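Long-range contacts in lysozyme (Enterobacteria phage P1, PDB 1XJU), which hydrolyses the beta-1,4 linkages of host peptidoglycan as a signal-arrest-release endolysin, helping to lyse the infected bacterium, and is seen here in its secreted inactive form: residues Leu7-Arg17 with Asp46-Ile57; Pro20-Trp28 with Ala84-Ser92. All blocks are in the same frame, centred on the assembly; numbering follows the deposited sequence.

Contact 1: Leu7-Arg17 with Asp46-Ile57; sequences LELIGNAEGCR and DQQIAADWEKNI
Trp53 of helix 46-67 lies under the turn that joins helices 4-10 and 13-18; its CB makes no contact there, and the touching begins at the ring. The first torsion sets CG anti to the backbone N (chi1 -170°), which carries the indole across to the other segment. CD2, at the ring fusion, sits beneath Ala13 N, which stands over the centre of the indole; CE2 meets Asn12 CA. Trp53 CE3 touches Ala13 CB at 3.7 Å and Trp53 CZ3 touches Ala13 CA at 3.5 Å. Cys16 CB approaches CZ3 obliquely. Farther along the benzo rim, Trp53 CH2 lies 3.4 Å from Asn12 O, and Trp53 CZ2 meets Asn12 C at 3.4 Å on the same face as Ala13, while Ile10 O lies near the ring plane at the edge. Trp53 NE1 makes a weak, bent hydrogen bond to Gly11 O (3.3 Å, 128° at the hydrogen). A water that donates to Gly11 O also bridges to NE1, again weakly. Ala13 CB continues onto Ala50 CB, 3.9 Å away. At one end Ile10 CG2 meets Ile57 CD1; at the other Arg17 NH1 lies 3.4 Å from Asp46 OD2, a salt bridge of charges alone, since no N-H points at the oxygen. Asn12 N-caps helix 13-18 by accepting from Gly15 N. The start of the helix carrying Glu14, inferred to be catalytic, thus packs through Asn12 and Ala13 on the indole face, and probably owes most to nonpolar packing, with one weak direct hydrogen bond, bridging waters and a charge pair.

Contact 2: Pro20-Trp28 with Ala84-Ser92; sequences PYMCPAGVW and AAFNMGCNS
This is a loop-to-helix contact held by hydrogen bonds and by packing of Pro24 and Ala25, in which the loop 20-28 that follows helix 13-18 docks on the C-terminal end of helix 75-88. Asn87 makes two of the three hydrogen bonds across the contact. With CG anti to the backbone N (chi1 -163°), Asn87 ND2 donates to Tyr21 O (3.0 Å) and to Cys23 O (3.2 Å), while its OD1 accepts from Arg143 of helix 137-151. Cys23 O takes a second bond from Trp28 NE1 (2.9 Å, 167° at the hydrogen), and the two donors arrive from opposite faces of the carbonyl plane. A main-chain bond joins Ala25 N to Phe86 O at 3.0 Å. Beside it, Pro24 CB lies over one face of the Phe86 ring, 4.1 Å from the centroid and 26° off the normal, a CH-pi contact. Ala25 CB fits against the helix end, 3.4 Å from Gly89 N, where Gly89 leaves the helix with positive phi. The bonds therefore fix the backbone on both sides of Cys23, an active-site residue tied up here in a disulfide with Cys16, the pairing characteristic of the inactive form of this SAR endolysin.

How the contacts relate
From the N terminus, the chain runs through 7-17 and then 20-28 before reaching their partners, 46-57 and 84-92, in the same order, so the two loops cross. Contact 1 closes the shorter one, bringing helix 46-67 back against helices 4-10 and 13-18; contact 2 closes the longer, joining the loop after helix 13-18 to the end of helix 75-88. Their centres are 11 Å apart and they touch directly: the Cys16-Cys23 disulfide links their first segments, and Trp53 packs edge-to-face with Phe86 between their second segments. Together they connect the N-terminal helices, the loop carrying Cys23 and the two consecutive helices 46-67 and 75-88.

Contact 1: Leu7-Arg17 with Asp46-Ile57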
loop_
_atom_site.group_PDB
_atom_site.type_symbol
_atom_site.label_atom_id
_atom_site.label_comp_id
_atom_site.label_asym_id
_atom_site.label_seq_id
_atom_site.Cartn_x
_atom_site.Cartn_y
_atom_site.Cartn_z
ATOM N N LEU A 7 5.468 -2.679 10.820
ATOM C CA LEU A 7 4.619 -1.962 11.745
ATOM C C LEU A 7 5.128 -0.575 12.054
ATOM O O LEU A 7 4.315 0.325 12.243
ATOM C CB LEU A 7 4.318 -2.783 12.995
ATOM C CG LEU A 7 3.452 -4.041 12.790
ATOM C CD1 LEU A 7 3.353 -4.864 14.067
ATOM C CD2 LEU A 7 2.068 -3.691 12.250
ATOM N N GLU A 8 6.449 -0.332 12.019
ATOM C CA GLU A 8 6.955 1.028 12.110
ATOM C C GLU A 8 6.521 1.869 10.943
ATOM O O GLU A 8 6.239 3.028 11.125
ATOM C CB GLU A 8 8.487 1.092 12.197
ATOM C CG GLU A 8 9.055 0.562 13.515
ATOM C CD GLU A 8 10.553 0.681 13.626
ATOM O OE1 GLU A 8 11.253 1.107 12.666
ATOM O OE2 GLU A 8 11.067 0.323 14.677
ATOM N N LEU A 9 6.496 1.295 9.735
ATOM C CA LEU A 9 6.101 2.022 8.572
ATOM C C LEU A 9 4.597 2.326 8.610
ATOM O O LEU A 9 4.186 3.383 8.149
ATOM C CB LEU A 9 6.438 1.272 7.281
ATOM C CG LEU A 9 7.937 1.059 7.093
ATOM C CD1 LEU A 9 8.185 0.232 5.863
ATOM C CD2 LEU A 9 8.727 2.340 7.063
ATOM N N ILE A 10 3.808 1.358 9.049
ATOM C CA ILE A 10 2.347 1.574 9.131
ATOM C C ILE A 10 1.981 2.593 10.218
ATOM O O ILE A 10 1.097 3.427 10.039
ATOM C CB ILE A 10 1.630 0.251 9.334
ATOM C CG1 ILE A 10 1.736 -0.604 8.065
ATOM C CG2 ILE A 10 0.176 0.447 9.776
ATOM C CD1 ILE A 10 1.328 -2.061 8.237
ATOM N N GLY A 11 2.697 2.544 11.331
ATOM C CA GLY A 11 2.423 3.468 12.391
ATOM C C GLY A 11 1.116 3.184 13.081
ATOM O O GLY A 11 0.636 2.096 13.124
ATOM N N ASN A 12 0.500 4.243 13.627
ATOM C CA ASN A 12 -0.686 4.096 14.447
ATOM C C ASN A 12 -1.655 5.197 14.106
ATOM O O ASN A 12 -1.355 6.134 13.387
ATOM C CB ASN A 12 -0.313 4.025 15.943
ATOM C CG ASN A 12 0.478 5.207 16.394
ATOM O OD1 ASN A 12 0.055 6.343 16.186
ATOM N ND2 ASN A 12 1.625 4.975 17.048
ATOM N N ALA A 13 -2.849 5.077 14.661
ATOM C CA ALA A 13 -3.937 5.984 14.287
ATOM C C ALA A 13 -3.615 7.409 14.706
ATOM O O ALA A 13 -3.911 8.382 13.998
ATOM C CB ALA A 13 -5.210 5.532 14.892
ATOM N N GLU A 14 -2.957 7.563 15.830
ATOM C CA GLU A 14 -2.569 8.873 16.283
ATOM C C GLU A 14 -1.551 9.467 15.309
ATOM O O GLU A 14 -1.486 10.667 15.065
ATOM C CB GLU A 14 -2.080 8.757 17.738
ATOM C CG GLU A 14 -3.127 8.195 18.753
ATOM C CD GLU A 14 -3.748 6.770 18.498
ATOM O OE1 GLU A 14 -2.987 5.740 18.156
ATOM O OE2 GLU A 14 -5.053 6.666 18.682
ATOM N N GLY A 15 -0.719 8.618 14.721
ATOM C CA GLY A 15 0.192 9.040 13.653
ATOM C C GLY A 15 -0.521 9.520 12.387
ATOM O O GLY A 15 -0.071 10.469 11.751
ATOM N N CYS A 16 -1.588 8.863 12.013
ATOM C CA CYS A 16 -2.481 9.360 10.941
ATOM C C CYS A 16 -3.111 10.726 11.247
ATOM O O CYS A 16 -3.223 11.571 10.378
ATOM C CB CYS A 16 -3.528 8.296 10.620
ATOM S SG CYS A 16 -5.054 8.789 9.810
ATOM N N ARG A 17 -3.430 10.937 12.494
ATOM C CA ARG A 17 -3.972 12.229 12.893
ATOM C C ARG A 17 -2.944 13.326 12.712
ATOM O O ARG A 17 -3.290 14.441 12.290
ATOM C CB ARG A 17 -4.343 12.198 14.346
ATOM C CG ARG A 17 -5.530 11.576 14.755
ATOM C CD ARG A 17 -6.031 12.335 15.972
ATOM N NE ARG A 17 -6.334 11.456 17.060
ATOM C CZ ARG A 17 -7.152 11.779 18.044
ATOM N NH1 ARG A 17 -7.753 12.975 18.057
ATOM N NH2 ARG A 17 -7.362 10.897 19.004
ATOM N N ASP A 46 -11.736 10.613 13.758
ATOM C CA ASP A 46 -10.526 10.020 14.240
ATOM C C ASP A 46 -10.795 8.756 15.036
ATOM O O ASP A 46 -10.037 7.763 14.975
ATOM C CB ASP A 46 -9.784 11.027 15.132
ATOM C CG ASP A 46 -9.318 12.256 14.407
ATOM O OD1 ASP A 46 -8.881 12.234 13.225
ATOM O OD2 ASP A 46 -9.333 13.342 15.042
ATOM N N GLN A 47 -11.859 8.743 15.795
ATOM C CA GLN A 47 -12.150 7.600 16.614
ATOM C C GLN A 47 -12.524 6.371 15.783
ATOM O O GLN A 47 -12.133 5.255 16.114
ATOM C CB GLN A 47 -13.219 7.953 17.623
ATOM C CG GLN A 47 -12.703 8.978 18.680
ATOM C CD GLN A 47 -12.447 10.418 18.120
ATOM O OE1 GLN A 47 -13.171 10.887 17.180
ATOM N NE2 GLN A 47 -11.457 11.122 18.684
ATOM N N GLN A 48 -13.202 6.559 14.666
ATOM C CA GLN A 48 -13.482 5.448 13.801
ATOM C C GLN A 48 -12.199 4.897 13.162
ATOM O O GLN A 48 -12.014 3.669 13.041
ATOM C CB GLN A 48 -14.470 5.798 12.703
ATOM C CG GLN A 48 -14.746 4.469 11.938
ATOM C CD GLN A 48 -15.792 4.475 10.888
ATOM O OE1 GLN A 48 -16.527 5.445 10.713
ATOM N NE2 GLN A 48 -15.890 3.365 10.196
ATOM N N ILE A 49 -11.316 5.796 12.749
ATOM C CA ILE A 49 -10.027 5.385 12.182
ATOM C C ILE A 49 -9.287 4.554 13.214
ATOM O O ILE A 49 -8.730 3.466 12.899
ATOM C CB ILE A 49 -9.234 6.585 11.695
ATOM C CG1 ILE A 49 -9.906 7.221 10.486
ATOM C CG2 ILE A 49 -7.780 6.164 11.350
ATOM C CD1 ILE A 49 -9.386 8.551 10.089
ATOM N N ALA A 50 -9.263 4.983 14.464
ATOM C CA ALA A 50 -8.586 4.235 15.481
ATOM C C ALA A 50 -9.261 2.901 15.727
ATOM O O ALA A 50 -8.559 1.876 15.893
ATOM C CB ALA A 50 -8.557 5.030 16.774
ATOM N N ALA A 51 -10.597 2.859 15.732
ATOM C CA ALA A 51 -11.297 1.632 16.027
ATOM C C ALA A 51 -11.039 0.586 14.936
ATOM O O ALA A 51 -11.031 -0.604 15.236
ATOM C CB ALA A 51 -12.778 1.905 16.112
ATOM N N ASP A 52 -10.887 1.042 13.693
ATOM C CA ASP A 52 -10.730 0.126 12.570
ATOM C C ASP A 52 -9.300 -0.156 12.177
ATOM O O ASP A 52 -9.059 -0.899 11.213
ATOM C CB ASP A 52 -11.491 0.702 11.396
ATOM C CG ASP A 52 -12.990 0.605 11.637
ATOM O OD1 ASP A 52 -13.750 1.132 10.821
ATOM O OD2 ASP A 52 -13.460 -0.042 12.591
ATOM N N TRP A 53 -8.350 0.356 12.898
ATOM C CA TRP A 53 -6.953 0.339 12.472
ATOM C C TRP A 53 -6.468 -1.112 12.304
ATOM O O TRP A 53 -5.934 -1.482 11.245
ATOM C CB TRP A 53 -6.116 1.073 13.501
ATOM C CG TRP A 53 -4.716 1.329 13.070
ATOM C CD1 TRP A 53 -3.580 0.607 13.293
ATOM C CD2 TRP A 53 -4.305 2.436 12.274
ATOM N NE1 TRP A 53 -2.493 1.188 12.689
ATOM C CE2 TRP A 53 -2.893 2.336 12.079
ATOM C CE3 TRP A 53 -4.971 3.568 11.750
ATOM C CZ2 TRP A 53 -2.169 3.300 11.382
ATOM C CZ3 TRP A 53 -4.256 4.507 11.086
ATOM C CH2 TRP A 53 -2.862 4.367 10.878
ATOM N N GLU A 54 -6.645 -1.931 13.353
ATOM C CA GLU A 54 -6.192 -3.328 13.288
ATOM C C GLU A 54 -6.926 -4.131 12.255
ATOM O O GLU A 54 -6.309 -4.959 11.564
ATOM C CB GLU A 54 -6.309 -3.993 14.664
ATOM C CG GLU A 54 -5.293 -3.433 15.599
ATOM C CD GLU A 54 -3.883 -3.753 15.123
ATOM O OE1 GLU A 54 -3.671 -4.834 14.533
ATOM O OE2 GLU A 54 -3.044 -2.901 15.278
ATOM N N LYS A 55 -8.226 -3.896 12.109
ATOM C CA LYS A 55 -9.002 -4.550 11.076
ATOM C C LYS A 55 -8.419 -4.205 9.721
ATOM O O LYS A 55 -8.324 -5.086 8.830
ATOM C CB LYS A 55 -10.482 -4.095 11.175
ATOM C CG LYS A 55 -11.415 -4.412 9.945
ATOM C CD LYS A 55 -12.707 -3.517 9.838
ATOM C CE LYS A 55 -13.650 -3.962 8.685
ATOM N NZ LYS A 55 -14.641 -5.004 9.079
ATOM N N ASN A 56 -8.016 -2.963 9.548
ATOM C CA ASN A 56 -7.487 -2.562 8.259
ATOM C C ASN A 56 -6.122 -3.170 7.987
ATOM O O ASN A 56 -5.818 -3.497 6.832
ATOM C CB ASN A 56 -7.501 -1.042 8.103
ATOM C CG ASN A 56 -8.882 -0.506 7.772
ATOM O OD1 ASN A 56 -9.618 -1.102 6.989
ATOM N ND2 ASN A 56 -9.212 0.674 8.306
ATOM N N ILE A 57 -5.319 -3.370 9.002
ATOM C CA ILE A 57 -4.065 -4.137 8.835
ATOM C C ILE A 57 -4.382 -5.565 8.404
ATOM O O ILE A 57 -3.752 -6.074 7.466
ATOM C CB ILE A 57 -3.205 -4.094 10.068
ATOM C CG1 ILE A 57 -2.738 -2.658 10.335
ATOM C CG2 ILE A 57 -1.963 -5.007 9.904
ATOM C CD1 ILE A 57 -1.964 -2.466 11.613
HETATM O O HOH W 1 -0.497 -0.555 14.096
HETATM O O HOH W 2 -7.281 8.402 14.674
HETATM O O HOH W 3 -9.194 10.279 20.614
#

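Contact 2: Pro20-Trp28 with Ala84-Ser92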
loop_
_atom_site.group_PDB
_atom_site.type_symbol
_atom_site.label_atom_id
_atom_site.label_comp_id
_atom_site.label_asym_id
_atom_site.label_seq_id
_atom_site.Cartn_x
_atom_site.Cartn_y
_atom_site.Cartn_z
ATOM N N PRO A 20 -1.086 12.862 7.754
ATOM C CA PRO A 20 -2.135 12.160 7.062
ATOM C C PRO A 20 -1.602 11.209 5.980
ATOM O O PRO A 20 -2.371 10.379 5.454
ATOM C CB PRO A 20 -3.000 13.302 6.545
ATOM C CG PRO A 20 -1.973 14.432 6.314
ATOM C CD PRO A 20 -1.050 14.327 7.431
ATOM N N TYR A 21 -0.301 11.274 5.676
ATOM C CA TYR A 21 0.327 10.258 4.836
ATOM C C TYR A 21 0.314 8.881 5.437
ATOM O O TYR A 21 0.463 7.874 4.715
ATOM C CB TYR A 21 1.743 10.710 4.433
ATOM C CG TYR A 21 1.683 11.760 3.425
ATOM C CD1 TYR A 21 1.372 13.089 3.777
ATOM C CD2 TYR A 21 1.810 11.445 2.093
ATOM C CE1 TYR A 21 1.218 14.033 2.826
ATOM C CE2 TYR A 21 1.643 12.365 1.174
ATOM C CZ TYR A 21 1.324 13.679 1.513
ATOM O OH TYR A 21 1.182 14.598 0.521
ATOM N N MET A 22 0.110 8.786 6.723
ATOM C CA MET A 22 0.056 7.514 7.450
ATOM C C MET A 22 -1.346 6.868 7.463
ATOM O O MET A 22 -1.552 5.809 8.013
ATOM C CB MET A 22 0.587 7.792 8.846
ATOM C CG MET A 22 2.014 8.352 8.713
ATOM S SD MET A 22 3.223 7.237 7.962
ATOM C CE MET A 22 3.990 8.340 6.906
ATOM N N CYS A 23 -2.360 7.578 6.952
ATOM C CA CYS A 23 -3.714 7.108 7.057
ATOM C C CYS A 23 -4.026 5.957 6.122
ATOM O O CYS A 23 -3.468 5.834 5.055
ATOM C CB CYS A 23 -4.678 8.259 6.813
ATOM S SG CYS A 23 -4.502 9.624 8.005
ATOM N N PRO A 24 -4.948 5.097 6.528
ATOM C CA PRO A 24 -5.350 3.999 5.692
ATOM C C PRO A 24 -6.014 4.514 4.418
ATOM O O PRO A 24 -6.691 5.589 4.418
ATOM C CB PRO A 24 -6.341 3.242 6.547
ATOM C CG PRO A 24 -6.888 4.231 7.487
ATOM C CD PRO A 24 -5.704 5.135 7.783
ATOM N N ALA A 25 -5.928 3.743 3.344
ATOM C CA ALA A 25 -6.379 4.138 2.017
ATOM C C ALA A 25 -7.784 4.736 1.994
ATOM O O ALA A 25 -8.028 5.662 1.237
ATOM C CB ALA A 25 -6.348 2.925 1.132
ATOM N N GLY A 26 -8.687 4.105 2.725
ATOM C CA GLY A 26 -10.064 4.451 2.629
ATOM C C GLY A 26 -10.409 5.870 3.080
ATOM O O GLY A 26 -11.526 6.312 2.820
ATOM N N VAL A 27 -9.514 6.578 3.751
ATOM C CA VAL A 27 -9.796 7.953 4.171
ATOM C C VAL A 27 -9.098 8.984 3.324
ATOM O O VAL A 27 -9.188 10.171 3.621
ATOM C CB VAL A 27 -9.572 8.175 5.691
ATOM C CG1 VAL A 27 -10.391 7.209 6.475
ATOM C CG2 VAL A 27 -8.091 8.124 6.063
ATOM N N TRP A 28 -8.435 8.576 2.224
ATOM C CA TRP A 28 -7.799 9.529 1.305
ATOM C C TRP A 28 -8.825 9.987 0.273
ATOM O O TRP A 28 -8.638 9.898 -0.940
ATOM C CB TRP A 28 -6.626 8.899 0.554
ATOM C CG TRP A 28 -5.447 8.572 1.385
ATOM C CD1 TRP A 28 -5.378 7.710 2.471
ATOM C CD2 TRP A 28 -4.123 9.091 1.194
ATOM N NE1 TRP A 28 -4.081 7.671 2.934
ATOM C CE2 TRP A 28 -3.295 8.500 2.160
ATOM C CE3 TRP A 28 -3.545 9.981 0.275
ATOM C CZ2 TRP A 28 -1.934 8.797 2.272
ATOM C CZ3 TRP A 28 -2.165 10.228 0.386
ATOM C CH2 TRP A 28 -1.410 9.675 1.391
ATOM N N ALA A 84 2.060 -1.209 2.021
ATOM C CA ALA A 84 1.591 -0.564 0.813
ATOM C C ALA A 84 0.096 -0.779 0.639
ATOM O O ALA A 84 -0.633 0.170 0.269
ATOM C CB ALA A 84 2.364 -1.093 -0.389
ATOM N N ALA A 85 -0.389 -1.978 0.882
ATOM C CA ALA A 85 -1.806 -2.277 0.736
ATOM C C ALA A 85 -2.628 -1.492 1.773
ATOM O O ALA A 85 -3.730 -1.047 1.477
ATOM C CB ALA A 85 -2.057 -3.754 0.845
ATOM N N PHE A 86 -2.123 -1.339 2.976
ATOM C CA PHE A 86 -2.804 -0.569 4.014
ATOM C C PHE A 86 -2.969 0.866 3.547
ATOM O O PHE A 86 -4.024 1.486 3.712
ATOM C CB PHE A 86 -2.011 -0.633 5.305
ATOM C CG PHE A 86 -2.587 0.172 6.424
ATOM C CD1 PHE A 86 -2.207 1.465 6.635
ATOM C CD2 PHE A 86 -3.519 -0.404 7.296
ATOM C CE1 PHE A 86 -2.732 2.219 7.673
ATOM C CE2 PHE A 86 -4.024 0.335 8.368
ATOM C CZ PHE A 86 -3.620 1.663 8.535
ATOM N N ASN A 87 -1.910 1.432 2.989
ATOM C CA ASN A 87 -1.868 2.854 2.646
ATOM C C ASN A 87 -2.611 3.139 1.358
ATOM O O ASN A 87 -3.226 4.205 1.241
ATOM C CB ASN A 87 -0.383 3.235 2.537
ATOM C CG ASN A 87 -0.054 4.679 2.579
ATOM O OD1 ASN A 87 0.989 5.051 1.962
ATOM N ND2 ASN A 87 -0.761 5.490 3.440
ATOM N N MET A 88 -2.549 2.222 0.377
ATOM C CA MET A 88 -3.029 2.473 -0.981
ATOM C C MET A 88 -4.266 1.687 -1.360
ATOM O O MET A 88 -4.966 2.101 -2.294
ATOM C CB MET A 88 -1.933 2.152 -1.993
ATOM C CG MET A 88 -0.632 2.918 -1.741
ATOM S SD MET A 88 -0.826 4.707 -1.622
ATOM C CE MET A 88 -0.874 5.095 -3.389
ATOM N N GLY A 89 -4.581 0.623 -0.653
ATOM C CA GLY A 89 -5.706 -0.232 -0.979
ATOM C C GLY A 89 -5.322 -1.329 -1.936
ATOM O O GLY A 89 -4.419 -1.191 -2.789
ATOM N N CYS A 90 -6.031 -2.435 -1.813
ATOM C CA CYS A 90 -5.714 -3.628 -2.628
ATOM C C CYS A 90 -5.940 -3.389 -4.112
ATOM O O CYS A 90 -5.081 -3.730 -4.949
ATOM C CB CYS A 90 -6.519 -4.821 -2.163
ATOM S SG CYS A 90 -5.804 -6.417 -2.628
ATOM N N ASN A 91 -7.085 -2.798 -4.459
ATOM C CA ASN A 91 -7.388 -2.627 -5.866
ATOM C C ASN A 91 -6.309 -1.821 -6.557
ATOM O O ASN A 91 -5.942 -2.140 -7.688
ATOM C CB ASN A 91 -8.749 -1.944 -6.068
ATOM C CG ASN A 91 -9.932 -2.857 -5.746
ATOM O OD1 ASN A 91 -9.844 -4.088 -5.786
ATOM N ND2 ASN A 91 -11.068 -2.237 -5.425
ATOM N N SER A 92 -5.805 -0.768 -5.912
ATOM C CA SER A 92 -4.766 0.061 -6.499
ATOM C C SER A 92 -3.469 -0.682 -6.759
ATOM O O SER A 92 -2.734 -0.275 -7.655
ATOM C CB SER A 92 -4.490 1.291 -5.634
ATOM O OG SER A 92 -5.604 2.194 -5.648
#